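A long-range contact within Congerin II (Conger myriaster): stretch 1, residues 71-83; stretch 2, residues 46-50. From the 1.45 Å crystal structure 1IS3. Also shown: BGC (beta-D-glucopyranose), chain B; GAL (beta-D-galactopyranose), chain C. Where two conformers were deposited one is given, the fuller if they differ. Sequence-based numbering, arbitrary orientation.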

# COMPACT_ATOMS: atom_id res chain seq x y z
N GLN A 71 -18.69 19.21 -7.79
CA GLN A 71 -20.09 18.82 -7.81
C GLN A 71 -20.22 17.35 -7.34
O GLN A 71 -19.60 16.44 -7.89
CB GLN A 71 -20.55 19.02 -9.25
CG GLN A 71 -22.00 18.68 -9.53
CD GLN A 71 -22.26 17.63 -10.64
OE1 GLN A 71 -22.25 17.91 -11.86
NE2 GLN A 71 -22.56 16.37 -10.28
N GLU A 72 -21.01 17.11 -6.30
CA GLU A 72 -21.29 15.75 -5.79
C GLU A 72 -22.14 14.91 -6.72
O GLU A 72 -23.06 15.43 -7.37
CB GLU A 72 -22.11 15.69 -4.52
CG GLU A 72 -21.56 16.52 -3.43
CD GLU A 72 -22.31 16.36 -2.12
OE1 GLU A 72 -23.52 16.10 -2.09
OE2 GLU A 72 -21.63 16.51 -1.13
N GLU A 73 -21.87 13.62 -6.77
CA GLU A 73 -22.71 12.65 -7.46
C GLU A 73 -23.11 11.70 -6.37
O GLU A 73 -22.33 11.45 -5.44
CB GLU A 73 -21.92 11.95 -8.54
CG GLU A 73 -21.90 12.99 -9.69
CD GLU A 73 -21.38 12.60 -11.06
OE1 GLU A 73 -20.94 13.50 -11.81
OE2 GLU A 73 -21.39 11.40 -11.38
N ARG A 74 -24.35 11.25 -6.37
CA ARG A 74 -24.85 10.34 -5.33
C ARG A 74 -25.38 9.02 -5.85
O ARG A 74 -25.87 8.96 -6.99
CB ARG A 74 -25.95 11.01 -4.53
CG ARG A 74 -25.36 12.11 -3.67
CD ARG A 74 -26.31 13.25 -3.34
NE ARG A 74 -25.71 14.17 -2.37
CZ ARG A 74 -25.79 13.90 -1.06
NH1 ARG A 74 -26.42 12.80 -0.63
NH2 ARG A 74 -25.23 14.72 -0.16
N SER A 75 -25.22 7.93 -5.09
CA SER A 75 -25.76 6.66 -5.48
C SER A 75 -26.39 6.11 -4.23
O SER A 75 -25.93 6.19 -3.11
CB SER A 75 -24.69 5.71 -5.97
OG SER A 75 -25.26 4.45 -6.29
N LYS A 76 -27.43 5.38 -4.54
CA LYS A 76 -28.35 4.74 -3.62
C LYS A 76 -27.90 3.28 -3.46
O LYS A 76 -28.45 2.54 -2.64
CB LYS A 76 -29.72 4.95 -4.30
CG LYS A 76 -29.79 4.51 -5.85
CD LYS A 76 -29.01 5.28 -7.02
CE LYS A 76 -28.41 4.35 -8.09
NZ LYS A 76 -27.26 4.89 -8.82
N LYS A 77 -26.94 2.78 -4.24
CA LYS A 77 -26.46 1.40 -4.11
C LYS A 77 -25.70 1.32 -2.80
O LYS A 77 -24.68 2.00 -2.68
CB LYS A 77 -25.55 1.08 -5.25
CG LYS A 77 -26.38 1.15 -6.52
CD LYS A 77 -25.51 0.97 -7.71
CE LYS A 77 -26.44 0.86 -8.88
NZ LYS A 77 -25.62 0.65 -10.05
N PHE A 78 -26.12 0.53 -1.82
CA PHE A 78 -25.42 0.59 -0.57
C PHE A 78 -25.42 -0.79 0.06
O PHE A 78 -26.08 -1.03 1.07
CB PHE A 78 -26.12 1.62 0.33
CG PHE A 78 -25.22 2.14 1.44
CD1 PHE A 78 -25.40 1.71 2.77
CD2 PHE A 78 -24.20 3.06 1.14
CE1 PHE A 78 -24.57 2.20 3.78
CE2 PHE A 78 -23.38 3.54 2.15
CZ PHE A 78 -23.56 3.12 3.47
N PRO A 79 -24.63 -1.75 -0.44
CA PRO A 79 -24.56 -3.09 0.13
C PRO A 79 -23.57 -3.12 1.31
O PRO A 79 -22.65 -3.96 1.32
CB PRO A 79 -24.15 -3.92 -1.09
CG PRO A 79 -23.15 -3.01 -1.77
CD PRO A 79 -23.87 -1.67 -1.70
N PHE A 80 -23.66 -2.23 2.29
CA PHE A 80 -22.67 -2.17 3.35
C PHE A 80 -23.40 -2.35 4.66
O PHE A 80 -24.51 -1.82 4.80
CB PHE A 80 -21.96 -0.80 3.36
CG PHE A 80 -21.25 -0.51 2.06
CD1 PHE A 80 -20.01 -1.09 1.80
CD2 PHE A 80 -21.89 0.25 1.07
CE1 PHE A 80 -19.41 -0.91 0.54
CE2 PHE A 80 -21.28 0.42 -0.17
CZ PHE A 80 -20.05 -0.16 -0.44
N THR A 81 -22.80 -3.06 5.61
CA THR A 81 -23.36 -3.20 6.93
C THR A 81 -22.29 -2.86 7.96
O THR A 81 -21.14 -3.30 7.85
CB THR A 81 -23.86 -4.64 7.13
OG1 THR A 81 -24.87 -4.86 6.16
CG2 THR A 81 -24.45 -4.89 8.51
N LYS A 82 -22.63 -2.07 8.98
CA LYS A 82 -21.70 -1.78 10.08
C LYS A 82 -21.25 -3.08 10.76
O LYS A 82 -22.07 -3.97 10.99
CB LYS A 82 -22.37 -0.88 11.11
CG LYS A 82 -22.65 0.53 10.58
CD LYS A 82 -23.28 1.49 11.61
CE LYS A 82 -24.74 1.15 11.83
NZ LYS A 82 -25.34 2.00 12.83
N GLY A 83 -19.94 -3.19 11.04
CA GLY A 83 -19.34 -4.35 11.65
C GLY A 83 -18.94 -5.43 10.64
O GLY A 83 -18.29 -6.43 11.00
C2 BGC B . -23.69 18.26 1.32
C3 BGC B . -22.67 17.33 1.98
C4 BGC B . -21.36 18.08 2.18
C5 BGC B . -21.61 19.36 2.98
C6 BGC B . -20.37 20.22 3.12
C1 BGC B . -23.86 19.50 2.19
O1 BGC B . -24.75 20.37 1.58
O2 BGC B . -24.94 17.59 1.18
O3 BGC B . -22.47 16.18 1.18
O4 BGC B . -20.43 17.24 2.89
O5 BGC B . -22.61 20.17 2.33
O6 BGC B . -19.84 20.55 1.85
C1 GAL C . -19.15 17.12 2.37
C2 GAL C . -18.26 16.48 3.42
C3 GAL C . -16.88 16.18 2.84
C4 GAL C . -17.02 15.36 1.55
C5 GAL C . -17.94 16.10 0.59
C6 GAL C . -18.16 15.34 -0.69
O2 GAL C . -18.12 17.36 4.52
O3 GAL C . -16.11 15.47 3.79
O4 GAL C . -17.54 14.07 1.83
O5 GAL C . -19.23 16.30 1.19
O6 GAL C . -18.95 16.09 -1.59
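Stretch 2, residues 46-50: DHRFS

Stretch 2 runs as a strand through Asp-46, His-47 and Arg-48, then leaves it at Phe-49 and Ser-50. Stretch 1 is a strand at 73-75 and otherwise loop or turn. The two stretches run in the same general sense: the nearest CA pairs are Arg-74 with Asp-46 at 9.5 Å, Phe-78 with His-47 at 8.1 Å, and Lys-82 with Phe-49 at 8.1 Å. No hydrogen bond links the stretches directly. At these spacings the contact is made largely by side chains, and it buries 424 Å² in all.

Aromatic contacts dominate. Phe-49 has the largest covered area. The edge of Phe-78 meets one face of its ring, with Phe-78 CE1 3.5 Å from Phe-49 CE2 and the planes at 70°. Lys-82 covers the opposite face; its CG lies 4.0 Å from the centroid of the Phe-49 ring, a CH-pi contact. Phe-80 CB packs 3.8 Å from Phe-49 CZ. A second edge-to-face pair has the edge of His-47 toward the face of Phe-80, with His-47 CD2 3.5 Å from Phe-80 CZ and the planes at 89°. Phe-78 CZ also approaches the backbone, 3.6 Å from Arg-48 O.

The charged end is joined through sugar. Arg-48 CA-to-CB points away from stretch 1, but the end of its side chain comes nearer. Arg-48 NH1 is 4.2 Å from Glu-72 OE2, too far for a salt bridge. Both bind glucose O3: Arg-48 NH2 donates to BGC O3 at 2.7 Å, and BGC O3 donates to Glu-72 OE2 at a very short 2.5 Å. Arg-48 NH1 also donates to GAL O5 at 2.8 Å.

Like charges meet where Arg-74 NH2 lies 3.6 Å from Arg-48 NH2. Each arginine has an acid within its own stretch: Arg-74 NH2 bridges to Glu-72 OE1 at 2.9 Å, and Arg-48 NE to Asp-46 OD2 at 2.8 Å.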

# COMPACT_ATOMS: atom_id res chain seq x y z
N ASP A 46 -17.49 8.43 -0.52
CA ASP A 46 -17.85 8.45 0.87
C ASP A 46 -19.05 7.53 1.10
O ASP A 46 -20.01 7.52 0.32
CB ASP A 46 -18.15 9.89 1.24
CG ASP A 46 -18.14 10.15 2.73
OD1 ASP A 46 -17.44 9.48 3.47
OD2 ASP A 46 -18.83 11.06 3.18
N HIS A 47 -18.98 6.73 2.16
CA HIS A 47 -19.98 5.72 2.47
C HIS A 47 -20.68 6.24 3.71
O HIS A 47 -20.08 6.22 4.79
CB HIS A 47 -19.34 4.35 2.77
CG HIS A 47 -18.41 3.85 1.69
ND1 HIS A 47 -17.23 4.39 1.35
CD2 HIS A 47 -18.58 2.71 0.95
CE1 HIS A 47 -16.66 3.62 0.44
NE2 HIS A 47 -17.49 2.62 0.22
N ARG A 48 -21.91 6.74 3.57
CA ARG A 48 -22.56 7.42 4.69
C ARG A 48 -23.65 6.58 5.31
O ARG A 48 -24.70 6.34 4.68
CB ARG A 48 -23.14 8.75 4.22
CG ARG A 48 -22.05 9.74 3.82
CD ARG A 48 -22.59 11.02 3.16
NE ARG A 48 -21.49 11.90 2.73
CZ ARG A 48 -21.61 13.18 2.35
NH1 ARG A 48 -20.54 13.90 1.98
NH2 ARG A 48 -22.82 13.73 2.31
N PHE A 49 -23.39 6.13 6.54
CA PHE A 49 -24.39 5.39 7.30
C PHE A 49 -25.32 6.40 7.94
O PHE A 49 -26.54 6.24 7.83
CB PHE A 49 -23.75 4.56 8.40
CG PHE A 49 -22.96 3.45 7.73
CD1 PHE A 49 -21.61 3.68 7.37
CD2 PHE A 49 -23.60 2.23 7.42
CE1 PHE A 49 -20.92 2.68 6.68
CE2 PHE A 49 -22.88 1.23 6.73
CZ PHE A 49 -21.55 1.46 6.36
N SER A 50 -24.75 7.41 8.61
CA SER A 50 -25.56 8.52 9.12
C SER A 50 -24.67 9.76 9.18
O SER A 50 -23.72 9.84 9.97
CB SER A 50 -26.12 8.17 10.53
OG SER A 50 -27.11 9.10 11.00